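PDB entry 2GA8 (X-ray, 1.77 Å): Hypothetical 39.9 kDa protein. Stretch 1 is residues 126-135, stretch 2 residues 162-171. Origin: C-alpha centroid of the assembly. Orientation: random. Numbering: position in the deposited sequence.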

ATOM      1  N   ALA A 126      -1.269 -11.112  10.110  1.00 15.28           N
ATOM      2  CA  ALA A 126      -0.709 -10.506  11.306  1.00 15.78           C
ATOM      3  C   ALA A 126      -1.833 -10.282  12.315  1.00 15.65           C
ATOM      4  O   ALA A 126      -2.796 -11.044  12.347  1.00 16.12           O
ATOM      5  CB  ALA A 126      -0.011  -9.196  10.967  1.00 15.65           C
ATOM      6  N   ARG A 127      -1.741  -9.231  13.119  1.00 16.38           N
ATOM      7  CA  ARG A 127      -2.755  -9.017  14.145  1.00 17.06           C
ATOM      8  C   ARG A 127      -4.182  -8.782  13.661  1.00 17.33           C
ATOM      9  O   ARG A 127      -5.120  -8.922  14.435  1.00 19.65           O
ATOM     10  CB  ARG A 127      -2.319  -7.899  15.098  1.00 16.97           C
ATOM     11  CG  ARG A 127      -2.461  -6.472  14.597  1.00 14.86           C
ATOM     12  CD  ARG A 127      -1.926  -5.537  15.681  1.00 15.15           C
ATOM     13  NE  ARG A 127      -2.668  -4.285  15.786  1.00 15.40           N
ATOM     14  CZ  ARG A 127      -2.294  -3.137  15.230  1.00 16.82           C
ATOM     15  NH1 ARG A 127      -1.177  -3.070  14.514  1.00 16.12           N
ATOM     16  NH2 ARG A 127      -3.032  -2.050  15.408  1.00 14.37           N
ATOM     17  N   GLY A 128      -4.347  -8.450  12.384  1.00 16.29           N
ATOM     18  CA  GLY A 128      -5.676  -8.217  11.847  1.00 15.65           C
ATOM     19  C   GLY A 128      -6.364  -9.496  11.398  1.00 16.29           C
ATOM     20  O   GLY A 128      -7.559  -9.503  11.104  1.00 16.86           O
ATOM     21  N   GLY A 129      -5.613 -10.589  11.336  1.00 16.44           N
ATOM     22  CA  GLY A 129      -6.206 -11.849  10.926  1.00 16.79           C
ATOM     23  C   GLY A 129      -6.368 -11.972   9.425  1.00 16.32           C
ATOM     24  O   GLY A 129      -5.772 -11.214   8.661  1.00 15.02           O
ATOM     25  N   THR A 130      -7.200 -12.917   8.995  1.00 16.38           N
ATOM     26  CA  THR A 130      -7.403 -13.156   7.571  1.00 17.07           C
ATOM     27  C   THR A 130      -7.941 -11.984   6.759  1.00 16.35           C
ATOM     28  O   THR A 130      -7.718 -11.919   5.551  1.00 16.38           O
ATOM     29  CB  THR A 130      -8.328 -14.368   7.341  1.00 17.64           C
ATOM     30  OG1 THR A 130      -9.605 -14.113   7.931  1.00 20.73           O
ATOM     31  CG2 THR A 130      -7.724 -15.613   7.962  1.00 17.23           C
ATOM     32  N   ALA A 131      -8.642 -11.061   7.410  1.00 17.15           N
ATOM     33  CA  ALA A 131      -9.212  -9.913   6.709  1.00 16.24           C
ATOM     34  C   ALA A 131      -8.158  -9.025   6.046  1.00 15.16           C
ATOM     35  O   ALA A 131      -8.441  -8.356   5.055  1.00 15.15           O
ATOM     36  CB  ALA A 131     -10.064  -9.083   7.664  1.00 16.66           C
ATOM     37  N   ASN A 132      -6.946  -9.009   6.595  1.00 13.78           N
ATOM     38  CA  ASN A 132      -5.875  -8.193   6.025  1.00 14.06           C
ATOM     39  C   ASN A 132      -4.763  -9.074   5.470  1.00 14.64           C
ATOM     40  O   ASN A 132      -3.628  -8.631   5.307  1.00 12.43           O
ATOM     41  CB  ASN A 132      -5.288  -7.266   7.093  1.00 12.63           C
ATOM     42  CG  ASN A 132      -6.345  -6.421   7.775  1.00 13.87           C
ATOM     43  OD1 ASN A 132      -6.492  -6.458   8.993  1.00 13.71           O
ATOM     44  ND2 ASN A 132      -7.082  -5.648   6.989  1.00 12.91           N
ATOM     45  N   ALA A 133      -5.091 -10.327   5.181  1.00 14.41           N
ATOM     46  CA  ALA A 133      -4.101 -11.261   4.669  1.00 14.59           C
ATOM     47  C   ALA A 133      -3.500 -10.867   3.326  1.00 14.50           C
ATOM     48  O   ALA A 133      -4.174 -10.295   2.464  1.00 14.73           O
ATOM     49  CB  ALA A 133      -4.714 -12.665   4.559  1.00 17.39           C
ATOM     50  N   ILE A 134      -2.216 -11.173   3.179  1.00 14.31           N
ATOM     51  CA  ILE A 134      -1.474 -10.958   1.940  1.00 15.35           C
ATOM     52  C   ILE A 134      -1.384 -12.380   1.396  1.00 16.56           C
ATOM     53  O   ILE A 134      -1.134 -13.313   2.159  1.00 15.55           O
ATOM     54  CB  ILE A 134      -0.044 -10.442   2.213  1.00 15.53           C
ATOM     55  CG1 ILE A 134      -0.105  -9.033   2.805  1.00 15.34           C
ATOM     56  CG2 ILE A 134       0.780 -10.470   0.923  1.00 16.22           C
ATOM     57  CD1 ILE A 134       1.204  -8.581   3.432  1.00 15.74           C
ATOM     58  N   ARG A 135      -1.605 -12.557   0.097  1.00 17.64           N
ATOM     59  CA  ARG A 135      -1.546 -13.892  -0.489  1.00 18.26           C
ATOM     60  C   ARG A 135      -0.493 -13.973  -1.577  1.00 19.11           C
ATOM     61  O   ARG A 135      -0.395 -13.092  -2.427  1.00 17.03           O
ATOM     62  CB  ARG A 135      -2.915 -14.290  -1.048  1.00 21.78           C
ATOM     63  CG  ARG A 135      -3.971 -14.470   0.034  1.00 29.27           C
ATOM     64  CD  ARG A 135      -5.249 -15.083  -0.519  1.00 34.10           C
ATOM     65  NE  ARG A 135      -6.188 -15.405   0.553  1.00 39.41           N
ATOM     66  CZ  ARG A 135      -6.770 -14.502   1.333  1.00 41.04           C
ATOM     67  NH1 ARG A 135      -6.516 -13.210   1.163  1.00 41.81           N
ATOM     68  NH2 ARG A 135      -7.598 -14.889   2.294  1.00 42.71           N
ATOM     69  N   ASP A 162      -5.696   1.354   2.694  1.00 16.92           N
ATOM     70  CA  ASP A 162      -7.063   1.049   3.124  1.00 19.45           C
ATOM     71  C   ASP A 162      -7.390  -0.424   3.346  1.00 18.16           C
ATOM     72  O   ASP A 162      -8.173  -0.762   4.235  1.00 17.08           O
ATOM     73  CB  ASP A 162      -8.055   1.617   2.109  1.00 23.66           C
ATOM     74  CG  ASP A 162      -7.936   3.114   1.963  1.00 28.47           C
ATOM     75  OD1 ASP A 162      -8.447   3.846   2.839  1.00 30.63           O
ATOM     76  OD2 ASP A 162      -7.315   3.558   0.977  1.00 30.82           O
ATOM     77  N   GLY A 163      -6.807  -1.296   2.529  1.00 16.32           N
ATOM     78  CA  GLY A 163      -7.068  -2.713   2.662  1.00 15.07           C
ATOM     79  C   GLY A 163      -6.529  -3.299   3.950  1.00 14.51           C
ATOM     80  O   GLY A 163      -6.859  -4.426   4.315  1.00 14.21           O
ATOM     81  N   PHE A 164      -5.699  -2.536   4.650  1.00 13.05           N
ATOM     82  CA  PHE A 164      -5.123  -3.015   5.896  1.00 12.85           C
ATOM     83  C   PHE A 164      -5.851  -2.478   7.116  1.00 14.14           C
ATOM     84  O   PHE A 164      -5.401  -2.638   8.251  1.00 14.38           O
ATOM     85  CB  PHE A 164      -3.636  -2.670   5.927  1.00 12.18           C
ATOM     86  CG  PHE A 164      -2.824  -3.524   5.002  1.00  9.79           C
ATOM     87  CD1 PHE A 164      -2.231  -4.694   5.465  1.00 13.13           C
ATOM     88  CD2 PHE A 164      -2.724  -3.211   3.647  1.00 12.17           C
ATOM     89  CE1 PHE A 164      -1.551  -5.546   4.595  1.00 12.15           C
ATOM     90  CE2 PHE A 164      -2.047  -4.056   2.768  1.00 10.81           C
ATOM     91  CZ  PHE A 164      -1.460  -5.226   3.245  1.00 12.74           C
ATOM     92  N   HIS A 165      -6.991  -1.849   6.872  1.00 14.15           N
ATOM     93  CA  HIS A 165      -7.801  -1.330   7.960  1.00 16.90           C
ATOM     94  C   HIS A 165      -8.279  -2.562   8.730  1.00 16.34           C
ATOM     95  O   HIS A 165      -8.688  -3.555   8.125  1.00 16.82           O
ATOM     96  CB  HIS A 165      -9.005  -0.572   7.394  1.00 21.86           C
ATOM     97  CG  HIS A 165      -9.598   0.418   8.343  1.00 27.44           C
ATOM     98  ND1 HIS A 165      -8.985   1.612   8.652  1.00 31.57           N
ATOM     99  CD2 HIS A 165     -10.743   0.385   9.063  1.00 30.29           C
ATOM    100  CE1 HIS A 165      -9.726   2.273   9.524  1.00 31.93           C
ATOM    101  NE2 HIS A 165     -10.799   1.550   9.789  1.00 31.77           N
ATOM    102  N   LEU A 166      -8.212  -2.521  10.053  1.00 15.36           N
ATOM    103  CA  LEU A 166      -8.669  -3.662  10.836  1.00 14.92           C
ATOM    104  C   LEU A 166     -10.174  -3.804  10.624  1.00 15.53           C
ATOM    105  O   LEU A 166     -10.880  -2.804  10.470  1.00 15.28           O
ATOM    106  CB  LEU A 166      -8.352  -3.451  12.317  1.00 14.79           C
ATOM    107  CG  LEU A 166      -6.855  -3.442  12.635  1.00 13.11           C
ATOM    108  CD1 LEU A 166      -6.628  -3.055  14.090  1.00 14.83           C
ATOM    109  CD2 LEU A 166      -6.273  -4.814  12.330  1.00 13.51           C
ATOM    110  N   SER A 167     -10.659  -5.041  10.600  1.00 16.45           N
ATOM    111  CA  SER A 167     -12.082  -5.282  10.392  1.00 17.51           C
ATOM    112  C   SER A 167     -12.891  -4.774  11.572  1.00 18.41           C
ATOM    113  O   SER A 167     -12.372  -4.609  12.678  1.00 19.01           O
ATOM    114  CB  SER A 167     -12.358  -6.775  10.202  1.00 16.62           C
ATOM    115  OG  SER A 167     -12.131  -7.488  11.403  1.00 18.61           O
ATOM    116  N   ARG A 168     -14.173  -4.536  11.334  1.00 20.08           N
ATOM    117  CA  ARG A 168     -15.050  -4.052  12.385  1.00 22.07           C
ATOM    118  C   ARG A 168     -15.135  -5.066  13.520  1.00 22.83           C
ATOM    119  O   ARG A 168     -15.182  -4.687  14.692  1.00 23.46           O
ATOM    120  CB  ARG A 168     -16.437  -3.764  11.811  1.00 24.48           C
ATOM    121  CG  ARG A 168     -16.455  -2.604  10.819  1.00 28.17           C
ATOM    122  CD  ARG A 168     -17.842  -2.391  10.230  1.00 31.49           C
ATOM    123  NE  ARG A 168     -18.356  -3.605   9.605  1.00 35.53           N
ATOM    124  CZ  ARG A 168     -19.494  -4.200   9.953  1.00 39.28           C
ATOM    125  NH1 ARG A 168     -19.885  -5.305   9.331  1.00 41.05           N
ATOM    126  NH2 ARG A 168     -20.243  -3.689  10.922  1.00 40.15           N
ATOM    127  N   ARG A 169     -15.147  -6.353  13.182  1.00 22.86           N
ATOM    128  CA  ARG A 169     -15.217  -7.391  14.207  1.00 24.04           C
ATOM    129  C   ARG A 169     -13.910  -7.424  14.987  1.00 24.13           C
ATOM    130  O   ARG A 169     -13.880  -7.796  16.158  1.00 22.77           O
ATOM    131  CB  ARG A 169     -15.485  -8.764  13.585  1.00 26.35           C
ATOM    132  CG  ARG A 169     -15.529  -9.890  14.614  1.00 32.89           C
ATOM    133  CD  ARG A 169     -15.973 -11.229  14.024  1.00 37.39           C
ATOM    134  NE  ARG A 169     -17.392 -11.252  13.673  1.00 42.53           N
ATOM    135  CZ  ARG A 169     -17.902 -10.752  12.550  1.00 44.74           C
ATOM    136  NH1 ARG A 169     -17.112 -10.184  11.647  1.00 46.02           N
ATOM    137  NH2 ARG A 169     -19.208 -10.821  12.330  1.00 46.35           N
ATOM    138  N   CYS A 170     -12.826  -7.035  14.328  1.00 22.35           N
ATOM    139  CA  CYS A 170     -11.526  -7.002  14.973  1.00 22.90           C
ATOM    140  C   CYS A 170     -11.538  -5.863  15.999  1.00 21.73           C
ATOM    141  O   CYS A 170     -11.062  -6.011  17.125  1.00 19.83           O
ATOM    142  CB  CYS A 170     -10.438  -6.764  13.922  1.00 24.81           C
ATOM    143  SG  CYS A 170      -8.758  -7.055  14.492  1.00 29.22           S
ATOM    144  N   LEU A 171     -12.098  -4.726  15.606  1.00 22.37           N
ATOM    145  CA  LEU A 171     -12.164  -3.575  16.495  1.00 24.02           C
ATOM    146  C   LEU A 171     -13.036  -3.864  17.716  1.00 25.10           C
ATOM    147  O   LEU A 171     -12.875  -3.231  18.760  1.00 25.81           O
ATOM    148  CB  LEU A 171     -12.695  -2.353  15.738  1.00 23.00           C
ATOM    149  CG  LEU A 171     -11.849  -1.862  14.555  1.00 24.12           C
ATOM    150  CD1 LEU A 171     -12.517  -0.655  13.928  1.00 25.73           C
ATOM    151  CD2 LEU A 171     -10.438  -1.507  15.023  1.00 23.25           C
TER
HETATM  152  O   HOH W   1      -8.711  -7.122  10.424  1.00 12.92           O

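A single buried side-chain amide makes both direct hydrogen bonds between these two loop-rich stretches. Asn-132, its CA-to-CB bond pointing toward the other stretch, gives both hydrogens of its amide nitrogen to backbone carbonyls: ND2 lies 2.9 Å from Gly-163 O and 2.9 Å from His-165 O, the latter bond being the straighter (162° against 143°). An amide suits this place because it carries two donors on one nitrogen and an acceptor beside them. That acceptor is used as well. Water 1 donates to Asn-132 OD1 and to Gly-128 O, each at 2.7 Å from the water O, and accepts from Ser-167 N at 2.9 Å, so one molecule ties the first stretch to the second and leaves neither oxygen unpaired.

Around this polar center the remaining contacts are van der Waals packing. Gly-128 lies in the type I turn from Ala-126 to Gly-129, and its CA comes within 3.5 Å of Leu-166 CD2. A CB here would lie 2.1 Å from Asn-132 OD1, a clash, and 3.0 Å from Leu-166 CD2, so glycine leaves room for both the amide and the leucine. The other leucine methyl, CD1, sits 4.0 Å from Arg-127 NH2; the arginine's NE and NH1 are hydrogen-bonded elsewhere in the structure.

Phe-164 starts with its CA-to-CB bond pointing away, yet its ring returns to the first stretch, where CZ meets Ile-134 CG1 at 4.1 Å, the isoleucine lying at the ring edge. Both residues are buried, and an aromatic ring and a branched aliphatic chain can pack there without leaving a side-chain polar group unsatisfied. Ala-131, its CA-to-CB bond pointing toward the second stretch, brings CB to 4.1 Å from Ser-167 CB. That serine also caps the helix that follows: its OG accepts from Cys-170 N at 3.0 Å. The CA-to-CB bond of Cys-170 points toward the first stretch, and SG lies 4.1 Å from Arg-127 O. Altogether the contact buries 418 Å², summed over both sides.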